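Local structure of cytoplasmic protein (Cryptococcus neoformans var. grubii serotype A, 7LPO) at residues G364-I367 and V373-I376. The protein probably hydrolyses steryl beta-glucosides, as a sterylglucosidase of glycosyl hydrolase family 5. Residues are numbered along the deposited sequence; the frame is centred on the assembly and turned at random.
Sequences GTCI and VWEI
Cys366 and Trp374 meet through a sulfur-aromatic contact made at the edge of the indole. The two segments flank the short helix 367-370. Cys366 is the N-cap residue of that helix, and Trp374 lies on the short, weakly bonded strand 374-375, which pairs antiparallel with strand 380-381. The unit sits far from the middle of the chain, with its centre about 34 Å from the centre of the chain.

Trp374 NE1 donates a hydrogen bond to Cys366 SG at 3.2 Å. The N-H...S angle is 157°, and the sulfur lies only 10° out of the indole plane. The sulfur is therefore met by the N-H at the ring edge and not by a ring face. Cys366 SG stands anti to its own backbone N (chi1 -180°), which carries it across to the indole. The same sulfur caps a backbone N just beyond segment 364-367, in the first turn of the helix, so the sulfur of this buried cysteine links the helix start to the tryptophan. Cys366 CB sits out of the indole plane, 4.0 Å from Trp374 CZ2.

Ile376 runs over one face of the indole toward segment 364-367. Its CG1 lies 3.7 Å above the ring plane, toward the rim of that face. This branch is anti to the carbonyl carbon (chi1 -75°), and the chain runs on extended to CD1. Ala369 of helix 367-370 touches both Trp374 and Ile376, while the Trp374 side chain also touches Ile300, Met303 and Arg304 of helix 299-306. At the far end of the isoleucine, the methyl CD1 reaches Thr365, lying 3.3 Å from the hydroxyl oxygen OG1.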
ATOM      1  N   GLY A 364      -5.821 -33.298   6.565  1.00 22.94           N
ATOM      2  CA  GLY A 364      -5.869 -33.552   7.987  1.00 22.86           C
ATOM      3  C   GLY A 364      -4.532 -33.796   8.637  1.00 20.99           C
ATOM      4  O   GLY A 364      -4.492 -34.221   9.793  1.00 19.75           O
ATOM      5  N   THR A 365      -3.438 -33.563   7.925  1.00 22.02           N
ATOM      6  CA  THR A 365      -2.098 -33.696   8.471  1.00 22.03           C
ATOM      7  C   THR A 365      -1.236 -32.635   7.799  1.00 21.61           C
ATOM      8  O   THR A 365      -1.637 -32.030   6.801  1.00 22.57           O
ATOM      9  CB  THR A 365      -1.568 -35.119   8.268  1.00 22.23           C
ATOM     10  OG1 THR A 365      -0.316 -35.277   8.942  1.00 22.00           O
ATOM     11  CG2 THR A 365      -1.395 -35.435   6.804  1.00 24.00           C
ATOM     12  N   CYS A 366      -0.058 -32.388   8.365  1.00 19.21           N
ATOM     13  CA  CYS A 366       0.793 -31.312   7.874  1.00 18.14           C
ATOM     14  C   CYS A 366       1.263 -31.598   6.456  1.00 18.23           C
ATOM     15  O   CYS A 366       1.843 -32.656   6.180  1.00 17.75           O
ATOM     16  CB  CYS A 366       2.004 -31.123   8.787  1.00 19.02           C
ATOM     17  SG  CYS A 366       3.117 -29.808   8.261  1.00 19.60           S
ATOM     18  N   ILE A 367       1.030 -30.636   5.558  1.00 19.60           N
ATOM     19  CA  ILE A 367       1.429 -30.805   4.168  1.00 20.12           C
ATOM     20  C   ILE A 367       2.943 -30.743   4.009  1.00 20.16           C
ATOM     21  O   ILE A 367       3.487 -31.322   3.058  1.00 20.31           O
ATOM     22  CB  ILE A 367       0.712 -29.757   3.293  1.00 22.43           C
ATOM     23  CG1 ILE A 367       0.795 -30.138   1.812  1.00 21.35           C
ATOM     24  CG2 ILE A 367       1.281 -28.359   3.516  1.00 23.16           C
ATOM     25  CD1 ILE A 367       0.123 -31.485   1.487  1.00 21.31           C
ATOM     26  N   VAL A 373       9.524 -32.549   4.952  1.00 19.51           N
ATOM     27  CA  VAL A 373      10.250 -31.492   5.649  1.00 16.35           C
ATOM     28  C   VAL A 373      10.529 -31.896   7.089  1.00 15.60           C
ATOM     29  O   VAL A 373      11.611 -31.620   7.621  1.00 15.62           O
ATOM     30  CB  VAL A 373       9.468 -30.168   5.572  1.00 18.53           C
ATOM     31  CG1 VAL A 373      10.133 -29.084   6.436  1.00 15.42           C
ATOM     32  CG2 VAL A 373       9.359 -29.715   4.123  1.00 18.76           C
ATOM     33  N   TRP A 374       9.561 -32.528   7.755  1.00 16.88           N
ATOM     34  CA  TRP A 374       9.759 -32.965   9.128  1.00 16.69           C
ATOM     35  C   TRP A 374       8.969 -34.237   9.382  1.00 17.98           C
ATOM     36  O   TRP A 374       8.087 -34.615   8.609  1.00 19.48           O
ATOM     37  CB  TRP A 374       9.373 -31.872  10.132  1.00 15.98           C
ATOM     38  CG  TRP A 374       7.934 -31.472  10.179  1.00 15.94           C
ATOM     39  CD1 TRP A 374       7.224 -30.845   9.197  1.00 16.18           C
ATOM     40  CD2 TRP A 374       7.030 -31.634  11.284  1.00 15.98           C
ATOM     41  NE1 TRP A 374       5.935 -30.616   9.618  1.00 16.91           N
ATOM     42  CE2 TRP A 374       5.792 -31.086  10.896  1.00 15.92           C
ATOM     43  CE3 TRP A 374       7.150 -32.183  12.562  1.00 17.99           C
ATOM     44  CZ2 TRP A 374       4.683 -31.074  11.736  1.00 15.94           C
ATOM     45  CZ3 TRP A 374       6.045 -32.177  13.393  1.00 17.12           C
ATOM     46  CH2 TRP A 374       4.826 -31.628  12.976  1.00 16.64           C
ATOM     47  N   GLU A 375       9.296 -34.887  10.494  1.00 20.63           N
ATOM     48  CA  GLU A 375       8.704 -36.158  10.888  1.00 23.46           C
ATOM     49  C   GLU A 375       7.808 -35.939  12.098  1.00 19.66           C
ATOM     50  O   GLU A 375       8.296 -35.569  13.171  1.00 18.33           O
ATOM     51  CB  GLU A 375       9.788 -37.185  11.212  1.00 29.19           C
ATOM     52  CG  GLU A 375       9.232 -38.548  11.588  1.00 36.97           C
ATOM     53  CD  GLU A 375      10.317 -39.573  11.844  1.00 44.02           C
ATOM     54  OE1 GLU A 375      11.435 -39.176  12.239  1.00 44.31           O
ATOM     55  OE2 GLU A 375      10.049 -40.780  11.653  1.00 48.70           O
ATOM     56  N   ILE A 376       6.511 -36.210  11.932  1.00 20.67           N
ATOM     57  CA  ILE A 376       5.532 -35.898  12.972  1.00 25.79           C
ATOM     58  C   ILE A 376       5.728 -36.778  14.204  1.00 30.01           C
ATOM     59  O   ILE A 376       5.550 -36.318  15.339  1.00 33.99           O
ATOM     60  CB  ILE A 376       4.104 -36.034  12.410  1.00 25.99           C
ATOM     61  CG1 ILE A 376       3.774 -34.839  11.508  1.00 24.92           C
ATOM     62  CG2 ILE A 376       3.098 -36.153  13.543  1.00 27.44           C
ATOM     63  CD1 ILE A 376       2.551 -35.041  10.647  1.00 25.79           C
TER